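Local coordinates for protein D-hydantoinase (Ralstonia pickettii, PDB 1NFG) that probably catalyses the stereospecific hydrolysis of the cyclic amide bond in D-hydantoin derivatives, using two zinc ions per subunit, at residues Met1-Lys6 with Leu21-Gly26; Asn7-Thr12 with Gly46-Pro51; Gly26-Ile31 with Gly380-Gly385; Gly97-Glu102 with Ile133-Val138; Asp387-Leu392 with Val427-Lys432. All coordinates share one frame; numbering follows the deposited sequence.

Interaction 1: residues Met1-Lys6 with Leu21-Gly26; sequences MDIIIK and LGIKDG
Leu21 faces Ile5 at one end of an antiparallel strand pair that closes in a classic beta bulge, part of the small beta domain that accompanies the TIM barrel in hydantoinases. The backbone bonds Leu21 N to Ile5 O (2.8 Å) and Ile5 N to Leu21 O fix this pair, and the two branched side chains lie on the face that packs on Ile390. Gly22 follows opposite Ile4 in a non-hydrogen-bonded pair; having no side chain, it presents bare backbone to the bent Met1 chain, whose SD lies 3.8 Å from Gly22 C. Ile23 returns to the hydrophobic face. Its CD1 is 4.1 Å from both Ile3 CG2 and Ile5 CD1, and beta branching suits such a buried strand position. At the bulge, Ile23 O receives Ile3 N in a straight bond and Asp2 N in a weak one. Lys24 lies at the exposed margin, where a long flexible amine is well placed; NZ makes a long salt bridge of 4.0 Å to Asp2 OD1. Next, Asp25 N donates nearly straight (174°) to Asp2 OD2. A water donates to the same oxygen, Asp2 OD2, and accepts from Gly26 N at 2.9 Å.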
# COMPACT_ATOMS: atom_id res chain seq x y z
N MET A 1 -18.93 -54.97 -2.11
CA MET A 1 -18.52 -53.78 -1.31
C MET A 1 -17.47 -54.18 -0.28
O MET A 1 -17.78 -54.88 0.68
CB MET A 1 -19.75 -53.19 -0.61
CG MET A 1 -19.75 -51.67 -0.48
SD MET A 1 -19.68 -50.82 -2.10
CE MET A 1 -21.38 -50.36 -2.37
N ASP A 2 -16.23 -53.72 -0.46
CA ASP A 2 -15.15 -54.06 0.46
C ASP A 2 -15.35 -53.46 1.83
O ASP A 2 -15.14 -54.13 2.85
CB ASP A 2 -13.79 -53.59 -0.09
CG ASP A 2 -13.53 -54.07 -1.50
OD1 ASP A 2 -14.00 -55.17 -1.86
OD2 ASP A 2 -12.84 -53.35 -2.25
N ILE A 3 -15.75 -52.20 1.87
CA ILE A 3 -15.98 -51.52 3.14
C ILE A 3 -17.14 -50.54 3.08
O ILE A 3 -17.43 -49.97 2.02
CB ILE A 3 -14.70 -50.78 3.61
CG1 ILE A 3 -13.68 -51.80 4.12
CG2 ILE A 3 -15.04 -49.76 4.70
CD1 ILE A 3 -12.51 -51.19 4.86
N ILE A 4 -17.82 -50.38 4.21
CA ILE A 4 -18.93 -49.45 4.34
C ILE A 4 -18.71 -48.65 5.61
O ILE A 4 -18.47 -49.21 6.68
CB ILE A 4 -20.29 -50.17 4.47
CG1 ILE A 4 -20.69 -50.81 3.14
CG2 ILE A 4 -21.37 -49.17 4.89
CD1 ILE A 4 -21.97 -51.64 3.22
N ILE A 5 -18.77 -47.32 5.47
CA ILE A 5 -18.61 -46.45 6.63
C ILE A 5 -19.99 -45.83 6.84
O ILE A 5 -20.49 -45.08 6.00
CB ILE A 5 -17.55 -45.36 6.37
CG1 ILE A 5 -16.20 -46.03 6.11
CG2 ILE A 5 -17.43 -44.45 7.59
CD1 ILE A 5 -15.11 -45.08 5.68
N LYS A 6 -20.60 -46.17 7.97
CA LYS A 6 -21.95 -45.71 8.30
C LYS A 6 -22.05 -44.82 9.52
O LYS A 6 -21.17 -44.82 10.39
CB LYS A 6 -22.85 -46.93 8.53
CG LYS A 6 -22.47 -47.70 9.80
CD LYS A 6 -23.43 -48.83 10.11
CE LYS A 6 -23.02 -49.56 11.39
NZ LYS A 6 -23.95 -50.67 11.74
N LEU A 21 -21.03 -44.46 3.33
CA LEU A 21 -20.11 -44.64 2.21
C LEU A 21 -19.93 -46.08 1.79
O LEU A 21 -19.96 -46.99 2.62
CB LEU A 21 -18.72 -44.10 2.58
CG LEU A 21 -18.42 -42.61 2.47
CD1 LEU A 21 -17.04 -42.35 3.01
CD2 LEU A 21 -18.51 -42.17 1.01
N GLY A 22 -19.69 -46.27 0.50
CA GLY A 22 -19.44 -47.60 -0.03
C GLY A 22 -18.11 -47.62 -0.77
O GLY A 22 -17.97 -46.98 -1.82
N ILE A 23 -17.14 -48.34 -0.23
CA ILE A 23 -15.81 -48.44 -0.84
C ILE A 23 -15.61 -49.78 -1.56
O ILE A 23 -15.86 -50.84 -0.99
CB ILE A 23 -14.72 -48.26 0.23
CG1 ILE A 23 -14.85 -46.89 0.88
CG2 ILE A 23 -13.34 -48.44 -0.40
CD1 ILE A 23 -14.01 -46.72 2.11
N LYS A 24 -15.14 -49.72 -2.80
CA LYS A 24 -14.91 -50.92 -3.59
C LYS A 24 -13.67 -50.82 -4.47
O LYS A 24 -13.62 -50.02 -5.41
CB LYS A 24 -16.13 -51.18 -4.47
CG LYS A 24 -16.00 -52.38 -5.40
CD LYS A 24 -16.10 -53.68 -4.62
CE LYS A 24 -16.18 -54.87 -5.56
NZ LYS A 24 -16.47 -56.13 -4.81
N ASP A 25 -12.67 -51.64 -4.17
CA ASP A 25 -11.42 -51.66 -4.93
C ASP A 25 -10.64 -50.37 -4.79
O ASP A 25 -10.24 -49.76 -5.78
CB ASP A 25 -11.69 -51.96 -6.41
CG ASP A 25 -12.35 -53.31 -6.62
OD1 ASP A 25 -12.05 -54.23 -5.83
OD2 ASP A 25 -13.15 -53.44 -7.56
N GLY A 26 -10.43 -49.97 -3.54
CA GLY A 26 -9.68 -48.76 -3.26
C GLY A 26 -10.36 -47.45 -3.60
O GLY A 26 -9.77 -46.39 -3.41
O HOH W 1 -11.05 -51.64 -1.22

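Interaction 2: residues Asn7-Thr12 with Gly46-Pro51; sequences NGTIVT and GRYVFP
Val11 packs between Tyr48 and Phe50, and its short forked side chain can be followed atom by atom. CB lies 3.4 Å from Phe50 CE1, approaching the ring obliquely. CG1, anti to the backbone N (chi1 -177°), continues alongside the same ring and meets Phe50 CE1 again. CG2, beside the backbone N, instead crosses to Tyr48, where CD1 is 3.4 Å away. A branch at CB thus lets one small residue serve two aromatic neighbours. Val11 O lies at the edge of the Phe50 ring, in its plane, while Tyr48 CB lies over one face of that ring, offset toward its rim. Beneath these side chains runs a parallel strand pair, Thr9 matched with Tyr48 and Ile10 with Val49, which joins strand 8-12 to the start of the strand leading into the TIM barrel. Its bonds zigzag: Thr9 N to Arg47 O, Val49 N to Thr9 O (2.9 Å), then Val11 N to Val49 O. On the other face Ile10 CG1 lies beside Val49 CB at 4.2 Å, both apolar and buried against Leu21. Gly8, lacking a side chain, brings its CA to 4.1 Å from Val49 CG2.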
# COMPACT_ATOMS: atom_id res chain seq x y z
N ASN A 7 -23.15 -44.07 9.59
CA ASN A 7 -23.46 -43.18 10.71
C ASN A 7 -22.52 -42.01 10.89
O ASN A 7 -22.49 -41.39 11.96
CB ASN A 7 -23.47 -43.97 12.03
CG ASN A 7 -24.36 -45.20 11.97
OD1 ASN A 7 -25.37 -45.21 11.27
ND2 ASN A 7 -23.99 -46.23 12.72
N GLY A 8 -21.74 -41.69 9.87
CA GLY A 8 -20.82 -40.59 9.98
C GLY A 8 -21.29 -39.38 9.21
O GLY A 8 -22.24 -39.45 8.41
N THR A 9 -20.63 -38.25 9.46
CA THR A 9 -20.96 -37.02 8.77
C THR A 9 -19.83 -36.73 7.80
O THR A 9 -18.72 -36.38 8.21
CB THR A 9 -21.10 -35.84 9.76
OG1 THR A 9 -22.10 -36.16 10.73
CG2 THR A 9 -21.50 -34.57 9.03
N ILE A 10 -20.11 -36.89 6.51
CA ILE A 10 -19.12 -36.64 5.48
C ILE A 10 -18.89 -35.14 5.33
O ILE A 10 -19.80 -34.39 4.96
CB ILE A 10 -19.58 -37.20 4.12
CG1 ILE A 10 -19.82 -38.71 4.24
CG2 ILE A 10 -18.55 -36.88 3.04
CD1 ILE A 10 -20.42 -39.34 2.99
N VAL A 11 -17.67 -34.72 5.63
CA VAL A 11 -17.31 -33.32 5.53
C VAL A 11 -16.25 -33.08 4.46
O VAL A 11 -15.08 -33.40 4.66
CB VAL A 11 -16.78 -32.79 6.88
CG1 VAL A 11 -16.48 -31.30 6.78
CG2 VAL A 11 -17.79 -33.06 7.98
N THR A 12 -16.67 -32.55 3.33
CA THR A 12 -15.73 -32.23 2.26
C THR A 12 -15.60 -30.71 2.31
O THR A 12 -16.23 -30.07 3.14
CB THR A 12 -16.25 -32.66 0.87
OG1 THR A 12 -17.48 -31.98 0.58
CG2 THR A 12 -16.47 -34.16 0.84
N GLY A 46 -21.08 -40.30 15.42
CA GLY A 46 -20.53 -39.19 16.17
C GLY A 46 -19.17 -38.72 15.68
O GLY A 46 -18.48 -37.98 16.37
N ARG A 47 -18.80 -39.13 14.47
CA ARG A 47 -17.52 -38.74 13.91
C ARG A 47 -17.62 -38.15 12.51
O ARG A 47 -18.60 -38.36 11.80
CB ARG A 47 -16.58 -39.94 13.88
CG ARG A 47 -16.16 -40.43 15.25
CD ARG A 47 -15.31 -41.67 15.13
NE ARG A 47 -14.74 -42.08 16.41
CZ ARG A 47 -13.95 -43.14 16.55
NH1 ARG A 47 -13.65 -43.89 15.50
NH2 ARG A 47 -13.46 -43.45 17.75
N TYR A 48 -16.60 -37.38 12.14
CA TYR A 48 -16.56 -36.77 10.83
C TYR A 48 -15.81 -37.70 9.88
O TYR A 48 -14.88 -38.41 10.29
CB TYR A 48 -15.82 -35.42 10.87
CG TYR A 48 -16.53 -34.30 11.61
CD1 TYR A 48 -17.85 -33.95 11.29
CD2 TYR A 48 -15.87 -33.55 12.58
CE1 TYR A 48 -18.47 -32.87 11.92
CE2 TYR A 48 -16.49 -32.47 13.21
CZ TYR A 48 -17.79 -32.14 12.87
OH TYR A 48 -18.39 -31.06 13.49
N VAL A 49 -16.22 -37.71 8.62
CA VAL A 49 -15.56 -38.52 7.61
C VAL A 49 -14.90 -37.52 6.68
O VAL A 49 -15.52 -37.03 5.74
CB VAL A 49 -16.59 -39.35 6.81
CG1 VAL A 49 -15.89 -40.18 5.75
CG2 VAL A 49 -17.39 -40.25 7.75
N PHE A 50 -13.63 -37.21 6.96
CA PHE A 50 -12.85 -36.24 6.17
C PHE A 50 -12.01 -36.90 5.09
O PHE A 50 -11.66 -38.08 5.18
CB PHE A 50 -11.85 -35.48 7.05
CG PHE A 50 -12.46 -34.55 8.05
CD1 PHE A 50 -13.43 -33.63 7.67
CD2 PHE A 50 -11.97 -34.51 9.35
CE1 PHE A 50 -13.90 -32.67 8.59
CE2 PHE A 50 -12.43 -33.57 10.27
CZ PHE A 50 -13.40 -32.64 9.89
N PRO A 51 -11.66 -36.13 4.04
CA PRO A 51 -10.82 -36.69 2.98
C PRO A 51 -9.45 -36.84 3.66
O PRO A 51 -9.17 -36.14 4.64
CB PRO A 51 -10.80 -35.59 1.93
CG PRO A 51 -12.14 -34.96 2.08
CD PRO A 51 -12.30 -34.88 3.59

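Interaction 3: residues Gly26-Ile31 with Gly380-Gly385; sequences GKITQI and GTIAVG
Strand 27-31 and the irregular segment 382-385 run at 117° to each other, and a single backbone hydrogen bond joins them, Gly385 N to Ile28 O at 2.9 Å. The same oxygen also receives a CA-H contact from Val384, so Ile28 O is approached by two successive residues of the loop. Gly385 adopts a backbone conformation (phi 114°) that suits glycine, since a CB there would press on the preceding carbonyl oxygen. Ile28 carries the largest share of the packing. Its CB sits 3.5 Å from Ala383 O, and CG1, anti to the carbonyl carbon (chi1 -71°), leads CD1 across to Ile382 CG2, also 3.5 Å away. A long branched aliphatic suits this buried place because one branch can lie along the loop backbone while the other reaches the next side chain. Val384 sets both methyls against Thr29 O, CG1 at 3.7 Å, and CG2 also approaches Ile31 CG1. At the margin, the extended Lys27 chain passes its CD by Gly385 O. The loop, which follows helix 358-372 and precedes strand 390-400, is thereby laid against the small beta domain; Ile382 also reaches strands 8-12 and 48-58, and Ile31 packs on Val384 of a second subunit.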
# COMPACT_ATOMS: atom_id res chain seq x y z
N GLY A 26 -10.43 -49.97 -3.54
CA GLY A 26 -9.68 -48.76 -3.26
C GLY A 26 -10.36 -47.45 -3.60
O GLY A 26 -9.77 -46.39 -3.41
N LYS A 27 -11.58 -47.51 -4.10
CA LYS A 27 -12.30 -46.29 -4.45
C LYS A 27 -13.67 -46.16 -3.80
O LYS A 27 -14.27 -47.14 -3.35
CB LYS A 27 -12.46 -46.19 -5.96
CG LYS A 27 -11.15 -46.01 -6.69
CD LYS A 27 -11.38 -45.78 -8.16
CE LYS A 27 -10.06 -45.67 -8.89
NZ LYS A 27 -10.25 -45.39 -10.34
N ILE A 28 -14.16 -44.93 -3.72
CA ILE A 28 -15.48 -44.67 -3.16
C ILE A 28 -16.42 -44.85 -4.34
O ILE A 28 -16.37 -44.08 -5.31
CB ILE A 28 -15.57 -43.25 -2.59
CG1 ILE A 28 -14.73 -43.16 -1.31
CG2 ILE A 28 -17.02 -42.88 -2.31
CD1 ILE A 28 -14.75 -41.82 -0.64
N THR A 29 -17.27 -45.86 -4.26
CA THR A 29 -18.20 -46.17 -5.34
C THR A 29 -19.64 -45.70 -5.15
O THR A 29 -20.35 -45.47 -6.13
CB THR A 29 -18.19 -47.68 -5.62
OG1 THR A 29 -18.53 -48.39 -4.42
CG2 THR A 29 -16.81 -48.12 -6.09
N GLN A 30 -20.07 -45.54 -3.90
CA GLN A 30 -21.42 -45.09 -3.62
C GLN A 30 -21.58 -44.34 -2.30
O GLN A 30 -21.00 -44.72 -1.28
CB GLN A 30 -22.39 -46.28 -3.62
CG GLN A 30 -23.84 -45.88 -3.39
CD GLN A 30 -24.77 -47.08 -3.26
OE1 GLN A 30 -24.78 -47.97 -4.10
NE2 GLN A 30 -25.58 -47.09 -2.20
N ILE A 31 -22.38 -43.28 -2.34
CA ILE A 31 -22.66 -42.48 -1.16
C ILE A 31 -24.17 -42.36 -1.02
O ILE A 31 -24.87 -41.93 -1.95
CB ILE A 31 -22.05 -41.06 -1.27
CG1 ILE A 31 -20.56 -41.16 -1.60
CG2 ILE A 31 -22.25 -40.30 0.03
CD1 ILE A 31 -19.88 -39.83 -1.84
N GLY A 380 -7.73 -35.77 -2.53
CA GLY A 380 -8.31 -34.51 -2.13
C GLY A 380 -9.65 -34.47 -1.40
O GLY A 380 -9.73 -33.94 -0.30
N THR A 381 -10.70 -35.01 -2.01
CA THR A 381 -12.01 -34.98 -1.37
C THR A 381 -12.57 -36.36 -1.13
O THR A 381 -11.84 -37.34 -1.02
CB THR A 381 -13.03 -34.24 -2.24
OG1 THR A 381 -13.08 -34.85 -3.53
CG2 THR A 381 -12.66 -32.79 -2.40
N ILE A 382 -13.89 -36.40 -1.04
CA ILE A 382 -14.64 -37.62 -0.84
C ILE A 382 -15.81 -37.56 -1.79
O ILE A 382 -16.84 -36.94 -1.51
CB ILE A 382 -15.15 -37.75 0.61
CG1 ILE A 382 -13.96 -37.95 1.55
CG2 ILE A 382 -16.13 -38.90 0.71
CD1 ILE A 382 -14.34 -38.02 3.00
N ALA A 383 -15.62 -38.17 -2.95
CA ALA A 383 -16.64 -38.20 -3.99
C ALA A 383 -16.56 -39.56 -4.69
O ALA A 383 -15.64 -40.34 -4.46
CB ALA A 383 -16.39 -37.07 -4.98
N VAL A 384 -17.54 -39.86 -5.53
CA VAL A 384 -17.52 -41.12 -6.23
C VAL A 384 -16.40 -41.08 -7.24
O VAL A 384 -16.38 -40.23 -8.13
CB VAL A 384 -18.86 -41.40 -6.92
CG1 VAL A 384 -18.74 -42.59 -7.85
CG2 VAL A 384 -19.92 -41.66 -5.87
N GLY A 385 -15.46 -42.00 -7.10
CA GLY A 385 -14.33 -42.05 -8.00
C GLY A 385 -13.03 -41.72 -7.29
O GLY A 385 -11.95 -41.98 -7.79

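Interaction 4: residues Gly97-Glu102 with Ile133-Val138; sequences GHSLAE and IEELEV
The carboxylate of Glu135 turns its edge to the backbone of Leu100 and Ala101: OE2 accepts from Leu100 N at 2.7 Å and OE1 from Ala101 N at 2.9 Å, both on the syn side. Both donors lie modestly out of the carboxylate plane, 23° and 15°. A second flat group, the His98 ring, has Glu102 OE2 in plane at its edge, where ND1 donates to it at 3.1 Å. This is a helix N-terminus gripped by a side chain from elsewhere: helix 100-111 opens here, and helix 130-135, another element of the TIM-barrel domain, supplies the acid. The first N-H groups of a helix have no preceding turn to supply carbonyl acceptors, and the helix dipole would favour a negative charge here, so glutamate is apt. The Glu135 chain runs extended beyond CG, which carries the carboxylate to the start of helix 100-111. Ser99 occupies the N-cap; its OG, held between the backbone N and the carbonyl carbon (chi1 66°), accepts from Glu102 N at 2.9 Å. Leucine suits the buried side: Leu100 CD1 lies 3.7 Å from Glu135 CB, and the same methyl meets Leu136 CD2 at 3.8 Å.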
# COMPACT_ATOMS: atom_id res chain seq x y z
N GLY A 97 26.63 -32.01 -8.59
CA GLY A 97 27.44 -32.79 -9.50
C GLY A 97 26.72 -33.98 -10.11
O GLY A 97 27.25 -34.63 -11.01
N HIS A 98 25.51 -34.27 -9.62
CA HIS A 98 24.73 -35.39 -10.13
C HIS A 98 23.47 -34.91 -10.87
O HIS A 98 23.09 -33.74 -10.77
CB HIS A 98 24.39 -36.34 -8.98
CG HIS A 98 25.59 -37.03 -8.40
ND1 HIS A 98 26.23 -38.07 -9.04
CD2 HIS A 98 26.28 -36.80 -7.25
CE1 HIS A 98 27.27 -38.45 -8.31
NE2 HIS A 98 27.33 -37.70 -7.23
N SER A 99 22.85 -35.81 -11.62
CA SER A 99 21.65 -35.48 -12.40
C SER A 99 20.37 -35.51 -11.58
O SER A 99 20.35 -35.94 -10.42
CB SER A 99 21.50 -36.45 -13.56
OG SER A 99 21.23 -37.76 -13.07
N LEU A 100 19.28 -35.04 -12.19
CA LEU A 100 18.00 -35.05 -11.51
C LEU A 100 17.53 -36.50 -11.47
O LEU A 100 17.07 -36.99 -10.44
CB LEU A 100 16.99 -34.15 -12.25
CG LEU A 100 17.39 -32.67 -12.28
CD1 LEU A 100 16.29 -31.84 -12.89
CD2 LEU A 100 17.69 -32.19 -10.86
N ALA A 101 17.67 -37.18 -12.61
CA ALA A 101 17.29 -38.59 -12.69
C ALA A 101 17.99 -39.36 -11.57
O ALA A 101 17.34 -40.12 -10.84
CB ALA A 101 17.68 -39.14 -14.04
N GLU A 102 19.31 -39.16 -11.42
CA GLU A 102 20.07 -39.84 -10.37
C GLU A 102 19.36 -39.61 -9.03
O GLU A 102 19.28 -40.51 -8.19
CB GLU A 102 21.53 -39.32 -10.28
CG GLU A 102 22.58 -39.82 -11.34
CD GLU A 102 24.06 -39.65 -10.89
OE1 GLU A 102 24.37 -40.11 -9.76
OE2 GLU A 102 24.92 -39.08 -11.62
N ILE A 133 19.31 -28.49 -16.10
CA ILE A 133 18.19 -27.65 -16.46
C ILE A 133 17.42 -28.24 -17.63
O ILE A 133 16.20 -28.13 -17.71
CB ILE A 133 18.67 -26.22 -16.77
CG1 ILE A 133 18.90 -25.50 -15.44
CG2 ILE A 133 17.67 -25.49 -17.65
CD1 ILE A 133 19.41 -24.09 -15.59
N GLU A 134 18.14 -28.89 -18.53
CA GLU A 134 17.50 -29.49 -19.69
C GLU A 134 16.66 -30.71 -19.25
O GLU A 134 15.74 -31.12 -19.96
CB GLU A 134 18.56 -29.89 -20.71
CG GLU A 134 18.20 -29.54 -22.15
CD GLU A 134 17.66 -28.12 -22.31
OE1 GLU A 134 18.26 -27.18 -21.74
OE2 GLU A 134 16.64 -27.95 -23.01
N GLU A 135 16.96 -31.26 -18.08
CA GLU A 135 16.22 -32.40 -17.56
C GLU A 135 14.80 -32.00 -17.15
O GLU A 135 13.90 -32.84 -17.09
CB GLU A 135 16.91 -33.02 -16.33
CG GLU A 135 18.13 -33.87 -16.61
CD GLU A 135 18.64 -34.59 -15.37
OE1 GLU A 135 18.08 -35.65 -15.00
OE2 GLU A 135 19.59 -34.08 -14.74
N LEU A 136 14.61 -30.72 -16.85
CA LEU A 136 13.30 -30.23 -16.46
C LEU A 136 12.31 -30.42 -17.61
O LEU A 136 11.10 -30.28 -17.43
CB LEU A 136 13.38 -28.75 -16.07
CG LEU A 136 14.30 -28.44 -14.88
CD1 LEU A 136 14.37 -26.94 -14.71
CD2 LEU A 136 13.79 -29.11 -13.61
N GLU A 137 12.83 -30.75 -18.78
CA GLU A 137 11.99 -30.98 -19.95
C GLU A 137 11.52 -32.43 -19.92
O GLU A 137 10.65 -32.82 -20.68
CB GLU A 137 12.78 -30.73 -21.23
CG GLU A 137 13.20 -29.28 -21.42
CD GLU A 137 12.35 -28.55 -22.44
OE1 GLU A 137 11.17 -28.92 -22.62
OE2 GLU A 137 12.86 -27.59 -23.07
N VAL A 138 12.10 -33.21 -19.01
CA VAL A 138 11.78 -34.63 -18.89
C VAL A 138 10.99 -35.03 -17.65
O VAL A 138 9.97 -35.71 -17.76
CB VAL A 138 13.08 -35.47 -18.94
CG1 VAL A 138 12.76 -36.95 -18.73
CG2 VAL A 138 13.79 -35.26 -20.27

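Interaction 5: residues Asp387-Leu392 with Val427-Lys432; sequences DADIVL and VLLRGK
A type I' turn at the tip of a beta hairpin, Leu429 to Lys432, is gripped here by the residues that lead into strand 390-400. Ala388, at the centre of an inverse gamma turn, offers its carbonyl oxygen to Gly431 N (3.1 Å), which comes in from above the carbonyl plane. Asp389 adds a side-chain clasp: its CG is anti to the carbonyl carbon (chi1 -63°), and OD1 takes Arg430 N at 2.9 Å, again from above the carboxylate plane. The aspartate is buried, and its other oxygen, OD2, is satisfied by a salt bridge to Lys379. Asp387 and Arg430 run side by side, with the methylene Arg430 CG 3.5 Å from Asp387 OD2. Their carboxylate and guanidinium planes stand 85° apart and their charged atoms do not pair; Arg430 makes its salt bridge to Asp118, and Asp387 OD2 bonds Gln378 NE2 and forms a salt bridge to Lys379. Glycine suits position 431, since a CB there would be jammed against the preceding carbonyl oxygen. Farther along, Ile390 and Leu428 form a hydrogen-bonded antiparallel pair, with Ile390 N to Leu428 O at 2.8 Å. Their apolar side chains share a face that packs on Ile23. A type I' turn is typical of two-residue beta hairpins, here the one formed by strands 419-429 and 432-436 in the beta domain beside the barrel.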
# COMPACT_ATOMS: atom_id res chain seq x y z
N ASP A 387 -10.00 -41.93 -4.55
CA ASP A 387 -9.31 -43.05 -3.94
C ASP A 387 -9.95 -43.02 -2.56
O ASP A 387 -10.33 -41.95 -2.09
CB ASP A 387 -7.81 -42.77 -3.80
CG ASP A 387 -7.05 -42.99 -5.09
OD1 ASP A 387 -7.69 -43.29 -6.12
OD2 ASP A 387 -5.81 -42.87 -5.06
N ALA A 388 -10.08 -44.16 -1.91
CA ALA A 388 -10.68 -44.18 -0.60
C ALA A 388 -9.68 -43.79 0.47
O ALA A 388 -9.36 -44.59 1.35
CB ALA A 388 -11.28 -45.55 -0.31
N ASP A 389 -9.16 -42.57 0.38
CA ASP A 389 -8.20 -42.06 1.37
C ASP A 389 -9.11 -41.32 2.35
O ASP A 389 -9.63 -40.24 2.04
CB ASP A 389 -7.20 -41.11 0.71
CG ASP A 389 -6.34 -41.78 -0.35
OD1 ASP A 389 -6.64 -42.92 -0.76
OD2 ASP A 389 -5.35 -41.16 -0.79
N ILE A 390 -9.29 -41.89 3.54
CA ILE A 390 -10.20 -41.31 4.51
C ILE A 390 -9.70 -41.22 5.93
O ILE A 390 -8.87 -42.01 6.37
CB ILE A 390 -11.50 -42.15 4.50
CG1 ILE A 390 -12.15 -42.06 3.13
CG2 ILE A 390 -12.45 -41.68 5.60
CD1 ILE A 390 -13.32 -42.99 2.96
N VAL A 391 -10.21 -40.23 6.66
CA VAL A 391 -9.86 -40.03 8.06
C VAL A 391 -11.15 -39.91 8.84
O VAL A 391 -12.01 -39.09 8.49
CB VAL A 391 -9.08 -38.73 8.30
CG1 VAL A 391 -8.66 -38.64 9.76
CG2 VAL A 391 -7.87 -38.67 7.39
N LEU A 392 -11.30 -40.73 9.87
CA LEU A 392 -12.49 -40.69 10.71
C LEU A 392 -12.10 -39.88 11.93
O LEU A 392 -11.34 -40.34 12.80
CB LEU A 392 -12.93 -42.11 11.08
CG LEU A 392 -13.25 -42.97 9.85
CD1 LEU A 392 -13.90 -44.26 10.30
CD2 LEU A 392 -14.16 -42.21 8.88
N VAL A 427 -7.74 -44.48 9.92
CA VAL A 427 -7.40 -43.99 8.59
C VAL A 427 -7.41 -45.07 7.52
O VAL A 427 -6.96 -46.20 7.75
CB VAL A 427 -6.01 -43.34 8.62
CG1 VAL A 427 -5.69 -42.71 7.27
CG2 VAL A 427 -5.94 -42.31 9.73
N LEU A 428 -7.90 -44.71 6.34
CA LEU A 428 -7.95 -45.62 5.20
C LEU A 428 -7.15 -45.05 4.03
O LEU A 428 -7.26 -43.87 3.71
CB LEU A 428 -9.39 -45.87 4.74
CG LEU A 428 -10.28 -46.76 5.61
CD1 LEU A 428 -10.64 -46.04 6.89
CD2 LEU A 428 -11.54 -47.12 4.84
N LEU A 429 -6.36 -45.91 3.41
CA LEU A 429 -5.54 -45.54 2.26
C LEU A 429 -6.05 -46.35 1.09
O LEU A 429 -5.88 -47.56 1.07
CB LEU A 429 -4.07 -45.86 2.52
CG LEU A 429 -3.09 -45.65 1.36
CD1 LEU A 429 -3.15 -44.22 0.86
CD2 LEU A 429 -1.69 -46.00 1.81
N ARG A 430 -6.68 -45.70 0.13
CA ARG A 430 -7.22 -46.42 -1.01
C ARG A 430 -7.99 -47.67 -0.59
O ARG A 430 -7.77 -48.76 -1.11
CB ARG A 430 -6.10 -46.80 -1.98
CG ARG A 430 -5.87 -45.74 -3.05
CD ARG A 430 -4.69 -46.04 -3.96
NE ARG A 430 -3.43 -46.08 -3.24
CZ ARG A 430 -2.85 -47.20 -2.81
NH1 ARG A 430 -3.42 -48.38 -3.05
NH2 ARG A 430 -1.70 -47.16 -2.16
N GLY A 431 -8.88 -47.50 0.39
CA GLY A 431 -9.69 -48.61 0.83
C GLY A 431 -9.17 -49.44 1.99
O GLY A 431 -9.96 -50.01 2.74
N LYS A 432 -7.86 -49.52 2.15
CA LYS A 432 -7.31 -50.31 3.24
C LYS A 432 -7.24 -49.53 4.54
O LYS A 432 -6.84 -48.37 4.56
CB LYS A 432 -5.92 -50.83 2.88
CG LYS A 432 -5.24 -51.58 4.02
CD LYS A 432 -3.91 -52.19 3.60
CE LYS A 432 -3.26 -52.90 4.77
NZ LYS A 432 -1.99 -53.57 4.38

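How the interactions relate
Interactions 1, 2, 3 and 5 cluster in the small beta domain, their centres 9 to 14 Å apart, whereas interaction 4 stands alone in the barrel domain, its centre 34 to 43 Å from theirs. Interaction 5 is the most buried; the others mix buried and exposed residues. Strand 15-24 ties the cluster together: Gly22 probably hydrogen-bonds to strand 27-31, Leu21 packs on Ile10 and Val49, and Ile23 packs on Ala388 and Leu428. Phe50 N probably bonds Val391 O, joining 2 to 5. Interactions 1, 2 and 5 rest on paired strands with apolar faces, interaction 3 on loop-to-strand packing, and interaction 4 on a carboxylate at a helix start.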